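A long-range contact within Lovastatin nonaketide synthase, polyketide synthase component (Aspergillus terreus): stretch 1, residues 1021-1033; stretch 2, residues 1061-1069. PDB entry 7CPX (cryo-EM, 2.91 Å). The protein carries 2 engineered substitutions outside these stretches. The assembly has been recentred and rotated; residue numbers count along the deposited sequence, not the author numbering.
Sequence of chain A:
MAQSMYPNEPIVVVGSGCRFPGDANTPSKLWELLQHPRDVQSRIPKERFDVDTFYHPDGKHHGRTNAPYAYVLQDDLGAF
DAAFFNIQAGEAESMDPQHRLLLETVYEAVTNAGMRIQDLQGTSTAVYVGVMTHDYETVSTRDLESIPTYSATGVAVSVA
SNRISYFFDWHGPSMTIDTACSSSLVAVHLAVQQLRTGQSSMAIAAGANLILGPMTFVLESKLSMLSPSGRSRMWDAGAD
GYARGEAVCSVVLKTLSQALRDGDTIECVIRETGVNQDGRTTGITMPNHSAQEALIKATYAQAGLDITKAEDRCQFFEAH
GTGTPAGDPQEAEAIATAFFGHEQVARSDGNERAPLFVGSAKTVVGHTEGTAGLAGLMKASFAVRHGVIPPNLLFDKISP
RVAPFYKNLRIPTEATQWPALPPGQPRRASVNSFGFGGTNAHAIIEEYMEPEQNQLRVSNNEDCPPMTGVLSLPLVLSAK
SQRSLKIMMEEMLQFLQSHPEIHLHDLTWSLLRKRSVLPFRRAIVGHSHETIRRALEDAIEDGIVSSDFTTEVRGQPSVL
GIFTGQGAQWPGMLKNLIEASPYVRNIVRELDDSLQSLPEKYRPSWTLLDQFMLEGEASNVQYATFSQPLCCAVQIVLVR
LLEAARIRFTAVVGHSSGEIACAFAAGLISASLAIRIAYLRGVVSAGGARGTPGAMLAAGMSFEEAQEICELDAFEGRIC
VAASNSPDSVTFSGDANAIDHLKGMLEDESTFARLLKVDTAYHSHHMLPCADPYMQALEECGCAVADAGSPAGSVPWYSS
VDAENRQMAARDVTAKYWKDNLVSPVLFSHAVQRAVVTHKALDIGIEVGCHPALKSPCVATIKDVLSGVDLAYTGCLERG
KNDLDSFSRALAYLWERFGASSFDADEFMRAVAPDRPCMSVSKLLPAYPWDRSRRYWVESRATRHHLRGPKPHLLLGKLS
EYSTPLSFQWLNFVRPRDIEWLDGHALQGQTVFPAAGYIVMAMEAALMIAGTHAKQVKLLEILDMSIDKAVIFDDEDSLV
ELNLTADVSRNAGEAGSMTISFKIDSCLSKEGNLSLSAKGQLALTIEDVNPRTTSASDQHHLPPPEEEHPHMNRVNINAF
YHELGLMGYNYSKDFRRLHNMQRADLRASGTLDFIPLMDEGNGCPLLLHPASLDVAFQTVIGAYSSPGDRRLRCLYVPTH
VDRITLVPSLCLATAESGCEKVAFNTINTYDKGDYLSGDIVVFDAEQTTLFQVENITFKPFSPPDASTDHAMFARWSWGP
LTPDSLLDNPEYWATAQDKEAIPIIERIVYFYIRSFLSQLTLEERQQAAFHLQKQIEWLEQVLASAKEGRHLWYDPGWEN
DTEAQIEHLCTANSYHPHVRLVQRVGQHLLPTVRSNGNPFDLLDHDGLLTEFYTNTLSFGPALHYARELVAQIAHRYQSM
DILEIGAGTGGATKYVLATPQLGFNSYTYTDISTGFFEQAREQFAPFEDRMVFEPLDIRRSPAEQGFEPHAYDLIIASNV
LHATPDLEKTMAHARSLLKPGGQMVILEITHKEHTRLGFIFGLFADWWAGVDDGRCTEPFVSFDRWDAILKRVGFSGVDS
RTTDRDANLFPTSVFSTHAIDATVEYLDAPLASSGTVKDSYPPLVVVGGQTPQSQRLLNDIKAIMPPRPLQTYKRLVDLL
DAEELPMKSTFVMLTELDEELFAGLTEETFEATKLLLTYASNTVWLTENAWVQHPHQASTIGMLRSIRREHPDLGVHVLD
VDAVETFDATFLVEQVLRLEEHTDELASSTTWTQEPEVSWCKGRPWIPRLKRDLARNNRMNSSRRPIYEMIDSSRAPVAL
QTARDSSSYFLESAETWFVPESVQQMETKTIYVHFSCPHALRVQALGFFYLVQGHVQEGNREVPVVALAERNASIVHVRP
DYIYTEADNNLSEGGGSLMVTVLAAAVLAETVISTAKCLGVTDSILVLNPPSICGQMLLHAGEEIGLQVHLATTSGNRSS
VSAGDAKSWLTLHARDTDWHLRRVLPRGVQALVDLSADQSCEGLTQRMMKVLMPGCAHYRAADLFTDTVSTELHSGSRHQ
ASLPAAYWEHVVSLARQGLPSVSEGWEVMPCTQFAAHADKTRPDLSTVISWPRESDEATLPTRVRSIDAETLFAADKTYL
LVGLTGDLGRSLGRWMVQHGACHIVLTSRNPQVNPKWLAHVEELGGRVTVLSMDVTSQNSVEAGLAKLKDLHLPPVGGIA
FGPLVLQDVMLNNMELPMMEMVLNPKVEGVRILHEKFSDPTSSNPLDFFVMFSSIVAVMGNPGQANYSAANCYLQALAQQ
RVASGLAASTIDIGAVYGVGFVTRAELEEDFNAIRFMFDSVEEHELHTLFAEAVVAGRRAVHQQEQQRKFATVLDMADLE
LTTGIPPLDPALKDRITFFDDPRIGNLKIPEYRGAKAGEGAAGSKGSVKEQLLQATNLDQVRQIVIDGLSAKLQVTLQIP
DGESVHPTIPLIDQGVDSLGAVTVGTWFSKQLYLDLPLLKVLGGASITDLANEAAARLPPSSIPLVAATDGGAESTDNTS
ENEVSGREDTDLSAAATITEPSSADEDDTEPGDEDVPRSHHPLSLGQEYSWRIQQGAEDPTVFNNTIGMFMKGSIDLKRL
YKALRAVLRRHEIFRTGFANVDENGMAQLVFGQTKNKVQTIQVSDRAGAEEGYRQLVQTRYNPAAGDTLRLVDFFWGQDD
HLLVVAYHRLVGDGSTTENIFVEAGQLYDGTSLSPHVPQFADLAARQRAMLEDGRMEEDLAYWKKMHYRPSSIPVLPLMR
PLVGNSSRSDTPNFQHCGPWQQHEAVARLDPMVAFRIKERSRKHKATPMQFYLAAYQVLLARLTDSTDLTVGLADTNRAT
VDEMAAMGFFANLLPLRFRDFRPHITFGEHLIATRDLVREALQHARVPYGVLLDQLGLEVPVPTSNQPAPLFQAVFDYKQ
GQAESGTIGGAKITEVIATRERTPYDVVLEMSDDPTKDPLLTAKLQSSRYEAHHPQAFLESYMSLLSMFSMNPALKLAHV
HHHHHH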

# COMPACT_ATOMS: atom_id res chain seq x y z
N GLU A 1021 -9.51 2.19 -20.40
CA GLU A 1021 -10.46 3.21 -19.98
C GLU A 1021 -10.16 3.63 -18.55
O GLU A 1021 -9.69 2.84 -17.73
CB GLU A 1021 -11.89 2.69 -20.05
CG GLU A 1021 -12.26 1.98 -21.35
CD GLU A 1021 -13.56 1.21 -21.23
OE1 GLU A 1021 -14.29 1.41 -20.24
OE2 GLU A 1021 -13.85 0.39 -22.13
N ILE A 1022 -10.44 4.89 -18.25
CA ILE A 1022 -10.43 5.43 -16.90
C ILE A 1022 -11.82 5.96 -16.61
O ILE A 1022 -12.27 6.91 -17.26
CB ILE A 1022 -9.37 6.52 -16.72
CG1 ILE A 1022 -7.98 5.89 -16.64
CG2 ILE A 1022 -9.66 7.33 -15.48
CD1 ILE A 1022 -6.85 6.89 -16.67
N LEU A 1023 -12.49 5.37 -15.63
CA LEU A 1023 -13.89 5.62 -15.35
C LEU A 1023 -14.06 6.38 -14.05
O LEU A 1023 -13.33 6.15 -13.07
CB LEU A 1023 -14.67 4.30 -15.28
CG LEU A 1023 -14.54 3.38 -16.49
CD1 LEU A 1023 -15.17 2.03 -16.21
CD2 LEU A 1023 -15.18 4.01 -17.71
N ASP A 1024 -15.03 7.30 -14.04
CA ASP A 1024 -15.43 8.02 -12.83
C ASP A 1024 -14.22 8.60 -12.11
O ASP A 1024 -14.17 8.64 -10.88
CB ASP A 1024 -16.22 7.10 -11.89
CG ASP A 1024 -16.91 7.86 -10.78
OD1 ASP A 1024 -16.80 9.11 -10.74
OD2 ASP A 1024 -17.57 7.22 -9.93
N MET A 1025 -13.24 9.07 -12.87
CA MET A 1025 -12.05 9.64 -12.27
C MET A 1025 -12.36 11.00 -11.67
O MET A 1025 -13.11 11.80 -12.25
CB MET A 1025 -10.93 9.76 -13.29
CG MET A 1025 -9.69 10.45 -12.75
SD MET A 1025 -8.23 10.17 -13.75
CE MET A 1025 -6.99 11.00 -12.77
N SER A 1026 -11.77 11.27 -10.51
CA SER A 1026 -11.98 12.53 -9.80
C SER A 1026 -10.64 13.04 -9.31
O SER A 1026 -9.87 12.30 -8.69
CB SER A 1026 -12.94 12.35 -8.62
OG SER A 1026 -13.10 13.56 -7.91
N ILE A 1027 -10.36 14.31 -9.59
CA ILE A 1027 -9.18 15.00 -9.07
C ILE A 1027 -9.64 15.79 -7.85
O ILE A 1027 -10.30 16.82 -7.98
CB ILE A 1027 -8.54 15.91 -10.12
CG1 ILE A 1027 -7.88 15.08 -11.22
CG2 ILE A 1027 -7.53 16.83 -9.48
CD1 ILE A 1027 -8.84 14.42 -12.18
N ASP A 1028 -9.28 15.31 -6.66
CA ASP A 1028 -9.79 15.88 -5.42
C ASP A 1028 -8.96 17.06 -4.94
O ASP A 1028 -9.53 18.06 -4.47
CB ASP A 1028 -9.83 14.80 -4.34
CG ASP A 1028 -10.73 13.64 -4.71
OD1 ASP A 1028 -10.37 12.88 -5.63
OD2 ASP A 1028 -11.79 13.48 -4.07
N LYS A 1029 -7.64 16.98 -5.04
CA LYS A 1029 -6.76 18.03 -4.53
C LYS A 1029 -5.61 18.21 -5.51
O LYS A 1029 -4.79 17.31 -5.68
CB LYS A 1029 -6.23 17.69 -3.14
CG LYS A 1029 -5.33 18.75 -2.54
CD LYS A 1029 -5.01 18.47 -1.09
CE LYS A 1029 -4.22 19.60 -0.46
NZ LYS A 1029 -4.02 19.41 1.00
N ALA A 1030 -5.55 19.38 -6.14
CA ALA A 1030 -4.43 19.69 -7.02
C ALA A 1030 -3.15 19.78 -6.22
O ALA A 1030 -3.11 20.41 -5.15
CB ALA A 1030 -4.70 21.00 -7.76
N VAL A 1031 -2.09 19.16 -6.72
CA VAL A 1031 -0.79 19.17 -6.06
C VAL A 1031 -0.09 20.48 -6.42
O VAL A 1031 0.30 20.69 -7.57
CB VAL A 1031 0.06 17.96 -6.46
CG1 VAL A 1031 1.53 18.25 -6.25
CG2 VAL A 1031 -0.35 16.75 -5.65
N ILE A 1032 0.06 21.35 -5.43
CA ILE A 1032 0.73 22.63 -5.62
C ILE A 1032 2.19 22.48 -5.21
O ILE A 1032 2.49 22.08 -4.08
CB ILE A 1032 0.05 23.74 -4.81
CG1 ILE A 1032 -1.47 23.72 -5.04
CG2 ILE A 1032 0.62 25.10 -5.19
CD1 ILE A 1032 -1.89 23.88 -6.48
N PHE A 1033 3.10 22.80 -6.13
CA PHE A 1033 4.53 22.76 -5.86
C PHE A 1033 4.98 24.16 -5.45
O PHE A 1033 4.91 25.10 -6.25
CB PHE A 1033 5.30 22.27 -7.09
CG PHE A 1033 4.97 20.86 -7.49
CD1 PHE A 1033 5.55 19.79 -6.84
CD2 PHE A 1033 4.07 20.62 -8.51
CE1 PHE A 1033 5.25 18.50 -7.21
CE2 PHE A 1033 3.76 19.33 -8.88
CZ PHE A 1033 4.35 18.26 -8.23
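Stretch 2, residues 1061-1069: SFKIDSCLS

Not one hydrogen bond joins these two stretches, although both contain β-strand; the contact illustrates how extended segments can pack without sharing backbone hydrogen bonds, through side chains resting on side chains and on backbone. Stretch 2 is a strand from Ser 1061 to Cys 1067, leaving the extended conformation at Leu 1068 (phi/psi -65/-43). Stretch 1 turns a corner at Asp 1024, whose phi/psi of 50/36 separates two strand segments. Both stretches advance in the same general direction: the CA of Met 1025 lies 8.8 Å from the CA of Phe 1062, and the CA of Val 1031 lies 6.5 Å from the CA of Leu 1068, so the backbones draw closer toward the later end.

The alternation of a strand brings Phe 1062, Ile 1064 and Ser 1066 to the side facing stretch 1. Phe 1062, with chi1 p, offers its ring edge to residues flanking the corner: Met 1025 SD approaches Phe 1062 CZ at 3.5 Å, a sulfur-aromatic contact, and Ile 1022 CG2 lies 3.9 Å from Phe 1062 CE2. Farther along, Val 1031 CG2 packs tightly on Ser 1066 CB at 3.3 Å. Leu 1068 closes the contact by directing its end inward, placing CD2 3.8 Å from Val 1031 CA and 3.7 Å from Ile 1032 N, while the extended Lys 1029 brings CE within 4.2 Å of Leu 1068 CD1.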

# COMPACT_ATOMS: atom_id res chain seq x y z
N SER A 1061 -9.45 -0.20 -9.19
CA SER A 1061 -9.67 1.07 -8.51
C SER A 1061 -8.32 1.70 -8.17
O SER A 1061 -7.47 1.08 -7.52
CB SER A 1061 -10.49 0.85 -7.24
OG SER A 1061 -11.74 0.26 -7.53
N PHE A 1062 -8.13 2.95 -8.60
CA PHE A 1062 -6.86 3.63 -8.43
C PHE A 1062 -7.07 4.93 -7.68
O PHE A 1062 -8.11 5.59 -7.82
CB PHE A 1062 -6.17 3.89 -9.77
CG PHE A 1062 -6.78 5.01 -10.57
CD1 PHE A 1062 -6.29 6.29 -10.45
CD2 PHE A 1062 -7.82 4.77 -11.44
CE1 PHE A 1062 -6.84 7.33 -11.17
CE2 PHE A 1062 -8.37 5.81 -12.18
CZ PHE A 1062 -7.89 7.09 -12.04
N LYS A 1063 -6.07 5.29 -6.88
CA LYS A 1063 -6.11 6.50 -6.06
C LYS A 1063 -4.70 7.08 -6.01
O LYS A 1063 -3.79 6.43 -5.49
CB LYS A 1063 -6.62 6.21 -4.65
CG LYS A 1063 -7.97 5.52 -4.60
CD LYS A 1063 -8.37 5.21 -3.17
CE LYS A 1063 -9.67 4.43 -3.12
NZ LYS A 1063 -10.81 5.19 -3.70
N ILE A 1064 -4.53 8.28 -6.56
CA ILE A 1064 -3.27 9.01 -6.45
C ILE A 1064 -3.40 9.87 -5.19
O ILE A 1064 -4.01 10.94 -5.21
CB ILE A 1064 -2.97 9.85 -7.69
CG1 ILE A 1064 -2.67 8.95 -8.89
CG2 ILE A 1064 -1.80 10.77 -7.43
CD1 ILE A 1064 -3.90 8.39 -9.54
N ASP A 1065 -2.85 9.38 -4.09
CA ASP A 1065 -2.77 10.17 -2.88
C ASP A 1065 -1.58 11.11 -2.95
O ASP A 1065 -0.52 10.77 -3.49
CB ASP A 1065 -2.64 9.26 -1.66
CG ASP A 1065 -3.71 8.19 -1.62
OD1 ASP A 1065 -4.83 8.45 -2.09
OD2 ASP A 1065 -3.43 7.08 -1.11
N SER A 1066 -1.75 12.31 -2.40
CA SER A 1066 -0.72 13.33 -2.49
C SER A 1066 -0.47 13.95 -1.12
O SER A 1066 -1.39 14.09 -0.31
CB SER A 1066 -1.09 14.43 -3.48
OG SER A 1066 -2.35 15.00 -3.17
N CYS A 1067 0.78 14.32 -0.88
CA CYS A 1067 1.18 15.05 0.31
C CYS A 1067 2.15 16.14 -0.11
O CYS A 1067 3.27 15.84 -0.54
CB CYS A 1067 1.83 14.13 1.34
SG CYS A 1067 2.32 14.98 2.85
N LEU A 1068 1.73 17.40 0.02
CA LEU A 1068 2.54 18.50 -0.48
C LEU A 1068 3.85 18.64 0.29
O LEU A 1068 4.90 18.86 -0.33
CB LEU A 1068 1.74 19.81 -0.39
CG LEU A 1068 0.34 19.76 -1.01
CD1 LEU A 1068 -0.30 21.14 -1.01
CD2 LEU A 1068 0.38 19.18 -2.41
N SER A 1069 3.81 18.50 1.61
CA SER A 1069 5.01 18.66 2.42
C SER A 1069 5.01 17.60 3.52
O SER A 1069 3.95 17.22 4.03
CB SER A 1069 5.08 20.06 3.04
OG SER A 1069 6.23 20.20 3.85